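Local structure of uncharacterized protein YfeY (Escherichia coli, 2QZB) at residues T78-A91 and L154-R166. The protein is of unknown function, belongs to the DUF1131 family and is probably a bacterial lipoprotein. Numbering follows the deposited sequence.
Sequences TISRIDVLDSDIPA and LKNWKVSKIIWRR
Trp164 and Ile82 meet on the apolar face of antiparallel strands 81-84 and 158-165. Trp164 CE3 lies 3.9 Å from Ile82 CD1. Trp164 CG stands anti to its own N (chi1 172°), which carries the indole toward strand 81-84, and CZ3 reaches Ile79 CG2. Further along this face Val84 pairs with Ile162, whose CD1 approaches the backbone at Ile89 and Ala91. Ile82 and Trp164 exchange two backbone hydrogen bonds, as do Val84 and Ile162.

The face with Arg81, Asp83 and Arg165 carries the charges, with Ile163 among them. Arg81 grips Asp83 side-on: NE bonds OD2 at 2.7 Å on its syn lone pair, and NH1 bonds OD1 at 2.8 Å. Lys161 NZ makes a weak salt bridge to Asp83 OD1 at 3.5 Å. Ile163 CG2 packs 3.7 Å from Arg81 NE. Arg165 NH2 lies over a face of the Arg81 guanidinium, while Arg165 NH1 forms a salt bridge with Glu124. A leucine in place of Arg81 would probably leave the Asp83 carboxylate without its two-nitrogen grip and freer to turn.

The pair is central in the antiparallel sheet, between strands 67-73 and 133-138. Val16 of strand 16-17 covers Val84, Ile162 and Trp164.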
ATOM      1  N   THR A  78       2.617 -14.483  -9.674  1.00 37.05           N
ATOM      2  CA  THR A  78       3.873 -13.812  -9.385  1.00 35.73           C
ATOM      3  C   THR A  78       3.408 -12.523  -8.715  1.00 33.85           C
ATOM      4  O   THR A  78       2.234 -12.207  -8.797  1.00 33.90           O
ATOM      5  CB  THR A  78       4.711 -13.639 -10.691  1.00 36.85           C
ATOM      6  OG1 THR A  78       5.930 -12.926 -10.427  1.00 38.52           O
ATOM      7  CG2 THR A  78       3.934 -12.907 -11.741  1.00 34.65           C
ATOM      8  N   ILE A  79       4.260 -11.827  -7.972  1.00 32.70           N
ATOM      9  CA  ILE A  79       3.759 -10.685  -7.190  1.00 30.63           C
ATOM     10  C   ILE A  79       3.352  -9.529  -8.089  1.00 29.72           C
ATOM     11  O   ILE A  79       4.170  -9.049  -8.845  1.00 29.78           O
ATOM     12  CB  ILE A  79       4.812 -10.163  -6.143  1.00 30.81           C
ATOM     13  CG1 ILE A  79       5.041 -11.210  -5.047  1.00 30.33           C
ATOM     14  CG2 ILE A  79       4.307  -8.873  -5.503  1.00 28.96           C
ATOM     15  CD1 ILE A  79       6.221 -10.887  -4.092  1.00 30.93           C
ATOM     16  N   SER A  80       2.108  -9.073  -7.980  1.00 29.58           N
ATOM     17  CA  SER A  80       1.638  -7.937  -8.772  1.00 29.83           C
ATOM     18  C   SER A  80       1.188  -6.692  -7.969  1.00 28.35           C
ATOM     19  O   SER A  80       0.970  -5.624  -8.549  1.00 26.77           O
ATOM     20  CB  SER A  80       0.503  -8.388  -9.677  1.00 30.18           C
ATOM     21  OG  SER A  80      -0.568  -8.793  -8.880  1.00 31.99           O
ATOM     22  N   ARG A  81       1.057  -6.842  -6.645  1.00 25.71           N
ATOM     23  CA  ARG A  81       0.661  -5.744  -5.748  1.00 24.13           C
ATOM     24  C   ARG A  81       1.150  -6.063  -4.333  1.00 24.10           C
ATOM     25  O   ARG A  81       1.124  -7.261  -3.915  1.00 21.85           O
ATOM     26  CB  ARG A  81      -0.858  -5.553  -5.741  1.00 23.53           C
ATOM     27  CG  ARG A  81      -1.386  -4.452  -4.764  1.00 23.79           C
ATOM     28  CD  ARG A  81      -2.894  -4.254  -4.836  1.00 25.44           C
ATOM     29  NE  ARG A  81      -3.392  -3.446  -3.732  1.00 27.51           N
ATOM     30  CZ  ARG A  81      -4.570  -2.823  -3.690  1.00 31.17           C
ATOM     31  NH1 ARG A  81      -4.916  -2.129  -2.608  1.00 28.56           N
ATOM     32  NH2 ARG A  81      -5.420  -2.899  -4.713  1.00 31.96           N
ATOM     33  N   ILE A  82       1.610  -5.017  -3.621  1.00 22.63           N
ATOM     34  CA  ILE A  82       2.012  -5.126  -2.184  1.00 22.50           C
ATOM     35  C   ILE A  82       1.457  -3.894  -1.508  1.00 23.11           C
ATOM     36  O   ILE A  82       1.775  -2.761  -1.932  1.00 23.36           O
ATOM     37  CB  ILE A  82       3.542  -5.138  -1.976  1.00 22.48           C
ATOM     38  CG1 ILE A  82       4.196  -6.287  -2.761  1.00 21.91           C
ATOM     39  CG2 ILE A  82       3.898  -5.236  -0.436  1.00 22.44           C
ATOM     40  CD1 ILE A  82       5.682  -6.068  -3.162  1.00 22.70           C
ATOM     41  N   ASP A  83       0.586  -4.092  -0.525  1.00 22.00           N
ATOM     42  CA  ASP A  83       0.138  -2.992   0.329  1.00 23.29           C
ATOM     43  C   ASP A  83       0.987  -2.965   1.610  1.00 22.94           C
ATOM     44  O   ASP A  83       1.141  -3.995   2.261  1.00 23.52           O
ATOM     45  CB  ASP A  83      -1.320  -3.184   0.693  1.00 23.42           C
ATOM     46  CG  ASP A  83      -2.230  -3.259  -0.546  1.00 28.35           C
ATOM     47  OD1 ASP A  83      -3.404  -2.889  -0.430  1.00 32.91           O
ATOM     48  OD2 ASP A  83      -1.764  -3.703  -1.621  1.00 33.42           O
ATOM     49  N   VAL A  84       1.554  -1.816   1.946  1.00 22.60           N
ATOM     50  CA  VAL A  84       2.467  -1.725   3.081  1.00 21.92           C
ATOM     51  C   VAL A  84       1.735  -0.980   4.170  1.00 23.23           C
ATOM     52  O   VAL A  84       1.198   0.114   3.943  1.00 23.24           O
ATOM     53  CB  VAL A  84       3.819  -1.061   2.735  1.00 23.08           C
ATOM     54  CG1 VAL A  84       4.763  -0.983   3.989  1.00 21.46           C
ATOM     55  CG2 VAL A  84       4.534  -1.837   1.639  1.00 20.54           C
ATOM     56  N   LEU A  85       1.674  -1.576   5.345  1.00 23.17           N
ATOM     57  CA  LEU A  85       1.067  -0.903   6.493  1.00 24.81           C
ATOM     58  C   LEU A  85       2.063  -0.702   7.635  1.00 26.43           C
ATOM     59  O   LEU A  85       1.741  -0.088   8.647  1.00 27.86           O
ATOM     60  CB  LEU A  85      -0.130  -1.711   6.982  1.00 25.39           C
ATOM     61  CG  LEU A  85      -1.232  -2.005   5.947  1.00 24.32           C
ATOM     62  CD1 LEU A  85      -1.001  -3.253   5.093  1.00 26.11           C
ATOM     63  CD2 LEU A  85      -2.481  -2.205   6.692  1.00 31.28           C
ATOM     64  N   ASP A  86       3.251  -1.258   7.474  1.00 27.51           N
ATOM     65  CA  ASP A  86       4.344  -1.182   8.447  1.00 29.47           C
ATOM     66  C   ASP A  86       4.927   0.222   8.415  1.00 30.42           C
ATOM     67  O   ASP A  86       5.464   0.677   7.368  1.00 28.54           O
ATOM     68  CB  ASP A  86       5.429  -2.177   8.056  1.00 29.71           C
ATOM     69  CG  ASP A  86       6.537  -2.316   9.101  1.00 32.21           C
ATOM     70  OD1 ASP A  86       6.651  -1.495  10.049  1.00 32.57           O
ATOM     71  OD2 ASP A  86       7.313  -3.276   8.946  1.00 32.79           O
ATOM     72  N   SER A  87       4.821   0.912   9.559  1.00 30.88           N
ATOM     73  CA  SER A  87       5.217   2.316   9.609  1.00 32.58           C
ATOM     74  C   SER A  87       6.723   2.444   9.447  1.00 32.10           C
ATOM     75  O   SER A  87       7.206   3.490   9.051  1.00 33.12           O
ATOM     76  CB  SER A  87       4.729   2.982  10.908  1.00 33.41           C
ATOM     77  OG  SER A  87       5.319   2.314  12.012  1.00 35.10           O
ATOM     78  N   ASP A  88       7.454   1.365   9.721  1.00 31.60           N
ATOM     79  CA  ASP A  88       8.891   1.312   9.519  1.00 31.59           C
ATOM     80  C   ASP A  88       9.375   1.190   8.070  1.00 31.01           C
ATOM     81  O   ASP A  88      10.583   1.232   7.821  1.00 31.40           O
ATOM     82  CB  ASP A  88       9.507   0.165  10.324  1.00 32.29           C
ATOM     83  CG  ASP A  88       9.209   0.271  11.819  1.00 35.86           C
ATOM     84  OD1 ASP A  88       8.891  -0.783  12.433  1.00 35.84           O
ATOM     85  OD2 ASP A  88       9.281   1.414  12.345  1.00 36.89           O
ATOM     86  N   ILE A  89       8.468   1.029   7.118  1.00 29.30           N
ATOM     87  CA  ILE A  89       8.894   0.954   5.711  1.00 28.13           C
ATOM     88  C   ILE A  89       8.388   2.198   5.000  1.00 27.46           C
ATOM     89  O   ILE A  89       7.195   2.305   4.753  1.00 26.92           O
ATOM     90  CB  ILE A  89       8.305  -0.329   5.037  1.00 28.62           C
ATOM     91  CG1 ILE A  89       8.747  -1.563   5.842  1.00 28.23           C
ATOM     92  CG2 ILE A  89       8.672  -0.413   3.520  1.00 26.90           C
ATOM     93  CD1 ILE A  89       8.168  -2.838   5.358  1.00 31.97           C
ATOM     94  N   PRO A  90       9.288   3.127   4.652  1.00 27.42           N
ATOM     95  CA  PRO A  90       8.828   4.300   3.925  1.00 27.88           C
ATOM     96  C   PRO A  90       8.867   4.053   2.408  1.00 27.60           C
ATOM     97  O   PRO A  90       9.442   3.071   1.956  1.00 27.33           O
ATOM     98  CB  PRO A  90       9.853   5.375   4.337  1.00 29.03           C
ATOM     99  CG  PRO A  90      11.213   4.540   4.464  1.00 28.39           C
ATOM    100  CD  PRO A  90      10.759   3.111   4.822  1.00 27.68           C
ATOM    101  N   ALA A  91       8.222   4.924   1.641  1.00 28.23           N
ATOM    102  CA  ALA A  91       8.410   4.984   0.209  1.00 28.65           C
ATOM    103  C   ALA A  91       9.723   5.715  -0.071  1.00 29.35           C
ATOM    104  O   ALA A  91      10.155   6.534   0.725  1.00 30.02           O
ATOM    105  CB  ALA A  91       7.231   5.713  -0.446  1.00 28.11           C
ATOM    106  N   LEU A 154      -9.696  16.728   3.913  1.00 34.10           N
ATOM    107  CA  LEU A 154      -8.542  15.912   3.559  1.00 33.15           C
ATOM    108  C   LEU A 154      -7.200  16.464   4.029  1.00 33.01           C
ATOM    109  O   LEU A 154      -6.295  15.675   4.258  1.00 32.24           O
ATOM    110  CB  LEU A 154      -8.489  15.634   2.062  1.00 33.22           C
ATOM    111  CG  LEU A 154      -9.601  14.756   1.488  1.00 33.51           C
ATOM    112  CD1 LEU A 154      -9.391  14.591  -0.029  1.00 31.40           C
ATOM    113  CD2 LEU A 154      -9.647  13.401   2.189  1.00 31.68           C
ATOM    114  N   LYS A 155      -7.072  17.783   4.198  1.00 32.21           N
ATOM    115  CA  LYS A 155      -5.752  18.366   4.505  1.00 34.20           C
ATOM    116  C   LYS A 155      -5.124  17.749   5.760  1.00 32.72           C
ATOM    117  O   LYS A 155      -3.905  17.585   5.824  1.00 33.79           O
ATOM    118  CB  LYS A 155      -5.761  19.911   4.570  1.00 33.62           C
ATOM    119  CG  LYS A 155      -6.678  20.490   5.634  1.00 37.26           C
ATOM    120  CD  LYS A 155      -6.739  22.045   5.617  1.00 37.74           C
ATOM    121  CE  LYS A 155      -7.048  22.569   7.043  1.00 43.71           C
ATOM    122  NZ  LYS A 155      -7.836  23.859   7.126  1.00 49.01           N
ATOM    123  N   ASN A 156      -5.980  17.338   6.694  1.00 31.50           N
ATOM    124  CA  ASN A 156      -5.595  16.743   7.969  1.00 31.15           C
ATOM    125  C   ASN A 156      -5.534  15.196   7.962  1.00 29.78           C
ATOM    126  O   ASN A 156      -5.178  14.564   8.976  1.00 28.67           O
ATOM    127  CB  ASN A 156      -6.583  17.221   9.055  1.00 31.70           C
ATOM    128  CG  ASN A 156      -6.611  18.737   9.189  1.00 35.52           C
ATOM    129  OD1 ASN A 156      -5.547  19.384   9.273  1.00 41.22           O
ATOM    130  ND2 ASN A 156      -7.818  19.318   9.177  1.00 37.86           N
ATOM    131  N   TRP A 157      -5.873  14.587   6.832  1.00 27.01           N
ATOM    132  CA  TRP A 157      -5.704  13.129   6.693  1.00 25.00           C
ATOM    133  C   TRP A 157      -4.216  12.715   6.683  1.00 23.72           C
ATOM    134  O   TRP A 157      -3.333  13.534   6.450  1.00 22.15           O
ATOM    135  CB  TRP A 157      -6.456  12.637   5.454  1.00 25.20           C
ATOM    136  CG  TRP A 157      -7.965  12.582   5.666  1.00 23.53           C
ATOM    137  CD1 TRP A 157      -8.722  13.408   6.442  1.00 25.40           C
ATOM    138  CD2 TRP A 157      -8.878  11.638   5.079  1.00 25.16           C
ATOM    139  NE1 TRP A 157     -10.051  13.026   6.394  1.00 24.79           N
ATOM    140  CE2 TRP A 157     -10.166  11.936   5.566  1.00 25.84           C
ATOM    141  CE3 TRP A 157      -8.719  10.552   4.205  1.00 27.75           C
ATOM    142  CZ2 TRP A 157     -11.306  11.213   5.176  1.00 26.61           C
ATOM    143  CZ3 TRP A 157      -9.846   9.809   3.835  1.00 27.37           C
ATOM    144  CH2 TRP A 157     -11.126  10.151   4.323  1.00 26.93           C
ATOM    145  N   LYS A 158      -3.944  11.455   6.988  1.00 22.57           N
ATOM    146  CA  LYS A 158      -2.574  10.957   7.020  1.00 24.57           C
ATOM    147  C   LYS A 158      -2.493   9.644   6.260  1.00 23.92           C
ATOM    148  O   LYS A 158      -3.468   8.917   6.224  1.00 23.24           O
ATOM    149  CB  LYS A 158      -2.099  10.738   8.470  1.00 24.93           C
ATOM    150  CG  LYS A 158      -1.967  12.066   9.231  1.00 28.27           C
ATOM    151  CD  LYS A 158      -1.424  11.871  10.623  1.00 32.51           C
ATOM    152  CE  LYS A 158      -1.400  13.228  11.388  1.00 35.34           C
ATOM    153  NZ  LYS A 158      -1.242  12.958  12.879  1.00 40.61           N
ATOM    154  N   VAL A 159      -1.312   9.353   5.717  1.00 22.50           N
ATOM    155  CA  VAL A 159      -1.071   8.159   4.966  1.00 23.16           C
ATOM    156  C   VAL A 159      -1.293   6.961   5.886  1.00 24.22           C
ATOM    157  O   VAL A 159      -0.666   6.873   6.955  1.00 24.40           O
ATOM    158  CB  VAL A 159       0.410   8.126   4.412  1.00 22.90           C
ATOM    159  CG1 VAL A 159       0.731   6.761   3.800  1.00 22.33           C
ATOM    160  CG2 VAL A 159       0.630   9.222   3.366  1.00 21.55           C
ATOM    161  N   SER A 160      -2.150   6.042   5.474  1.00 24.08           N
ATOM    162  CA  SER A 160      -2.417   4.843   6.279  1.00 25.00           C
ATOM    163  C   SER A 160      -1.986   3.565   5.551  1.00 25.45           C
ATOM    164  O   SER A 160      -1.900   2.508   6.150  1.00 25.57           O
ATOM    165  CB  SER A 160      -3.893   4.758   6.628  1.00 25.79           C
ATOM    166  OG  SER A 160      -4.663   4.818   5.446  1.00 25.00           O
ATOM    167  N   LYS A 161      -1.687   3.673   4.259  1.00 25.11           N
ATOM    168  CA  LYS A 161      -1.110   2.557   3.523  1.00 24.86           C
ATOM    169  C   LYS A 161      -0.277   3.073   2.349  1.00 24.47           C
ATOM    170  O   LYS A 161      -0.595   4.114   1.760  1.00 22.72           O
ATOM    171  CB  LYS A 161      -2.261   1.677   3.055  1.00 25.68           C
ATOM    172  CG  LYS A 161      -1.909   0.440   2.327  1.00 28.16           C
ATOM    173  CD  LYS A 161      -2.905  -0.616   2.741  1.00 36.35           C
ATOM    174  CE  LYS A 161      -4.207  -0.460   2.032  1.00 38.81           C
ATOM    175  NZ  LYS A 161      -5.088  -1.636   2.328  1.00 45.36           N
ATOM    176  N   ILE A 162       0.795   2.355   2.018  1.00 24.27           N
ATOM    177  CA  ILE A 162       1.543   2.631   0.806  1.00 24.11           C
ATOM    178  C   ILE A 162       1.343   1.404  -0.116  1.00 25.12           C
ATOM    179  O   ILE A 162       1.527   0.248   0.316  1.00 25.66           O
ATOM    180  CB  ILE A 162       3.063   2.902   1.091  1.00 23.70           C
ATOM    181  CG1 ILE A 162       3.235   4.073   2.094  1.00 23.28           C
ATOM    182  CG2 ILE A 162       3.812   3.211  -0.234  1.00 24.39           C
ATOM    183  CD1 ILE A 162       4.615   4.261   2.562  1.00 22.45           C
ATOM    184  N   ILE A 163       0.974   1.651  -1.370  1.00 23.78           N
ATOM    185  CA  ILE A 163       0.675   0.554  -2.308  1.00 23.99           C
ATOM    186  C   ILE A 163       1.630   0.569  -3.484  1.00 24.48           C
ATOM    187  O   ILE A 163       1.810   1.609  -4.143  1.00 23.55           O
ATOM    188  CB  ILE A 163      -0.769   0.662  -2.803  1.00 24.08           C
ATOM    189  CG1 ILE A 163      -1.716   0.757  -1.599  1.00 23.54           C
ATOM    190  CG2 ILE A 163      -1.131  -0.513  -3.748  1.00 23.72           C
ATOM    191  CD1 ILE A 163      -3.062   1.195  -1.993  1.00 29.11           C
ATOM    192  N   TRP A 164       2.251  -0.569  -3.748  1.00 24.15           N
ATOM    193  CA  TRP A 164       3.047  -0.737  -4.948  1.00 24.59           C
ATOM    194  C   TRP A 164       2.273  -1.637  -5.916  1.00 25.63           C
ATOM    195  O   TRP A 164       1.699  -2.658  -5.471  1.00 25.49           O
ATOM    196  CB  TRP A 164       4.397  -1.383  -4.619  1.00 24.76           C
ATOM    197  CG  TRP A 164       5.180  -1.750  -5.870  1.00 26.07           C
ATOM    198  CD1 TRP A 164       6.035  -0.942  -6.557  1.00 26.67           C
ATOM    199  CD2 TRP A 164       5.177  -3.020  -6.569  1.00 26.52           C
ATOM    200  NE1 TRP A 164       6.569  -1.623  -7.640  1.00 29.23           N
ATOM    201  CE2 TRP A 164       6.065  -2.901  -7.660  1.00 28.16           C
ATOM    202  CE3 TRP A 164       4.512  -4.245  -6.366  1.00 28.95           C
ATOM    203  CZ2 TRP A 164       6.302  -3.961  -8.566  1.00 26.76           C
ATOM    204  CZ3 TRP A 164       4.749  -5.292  -7.252  1.00 28.36           C
ATOM    205  CH2 TRP A 164       5.637  -5.143  -8.348  1.00 27.05           C
ATOM    206  N   ARG A 165       2.258  -1.302  -7.221  1.00 25.42           N
ATOM    207  CA  ARG A 165       1.610  -2.189  -8.235  1.00 26.44           C
ATOM    208  C   ARG A 165       2.526  -2.401  -9.441  1.00 27.95           C
ATOM    209  O   ARG A 165       3.128  -1.441  -9.905  1.00 27.26           O
ATOM    210  CB  ARG A 165       0.269  -1.624  -8.713  1.00 26.06           C
ATOM    211  CG  ARG A 165      -0.904  -1.608  -7.694  1.00 25.06           C
ATOM    212  CD  ARG A 165      -2.061  -0.872  -8.297  1.00 27.25           C
ATOM    213  NE  ARG A 165      -3.325  -0.883  -7.534  1.00 29.87           N
ATOM    214  CZ  ARG A 165      -3.719   0.116  -6.751  1.00 27.51           C
ATOM    215  NH1 ARG A 165      -2.927   1.162  -6.599  1.00 27.68           N
ATOM    216  NH2 ARG A 165      -4.875   0.075  -6.102  1.00 30.60           N
ATOM    217  N   ARG A 166       2.638  -3.631  -9.964  1.00 29.66           N
ATOM    218  CA  ARG A 166       3.581  -3.897 -11.087  1.00 32.55           C
ATOM    219  C   ARG A 166       3.199  -3.109 -12.356  1.00 32.28           C
ATOM    220  O   ARG A 166       2.027  -2.718 -12.489  1.00 33.83           O
ATOM    221  CB  ARG A 166       3.678  -5.389 -11.431  1.00 32.02           C
ATOM    222  CG  ARG A 166       2.399  -6.033 -11.993  1.00 35.40           C
ATOM    223  CD  ARG A 166       2.753  -7.258 -12.894  1.00 36.34           C
ATOM    224  NE  ARG A 166       3.752  -8.116 -12.237  1.00 43.67           N
ATOM    225  CZ  ARG A 166       3.580  -9.402 -11.914  1.00 43.10           C
ATOM    226  NH1 ARG A 166       2.450 -10.034 -12.211  1.00 47.04           N
ATOM    227  NH2 ARG A 166       4.554 -10.060 -11.306  1.00 40.32           N
TER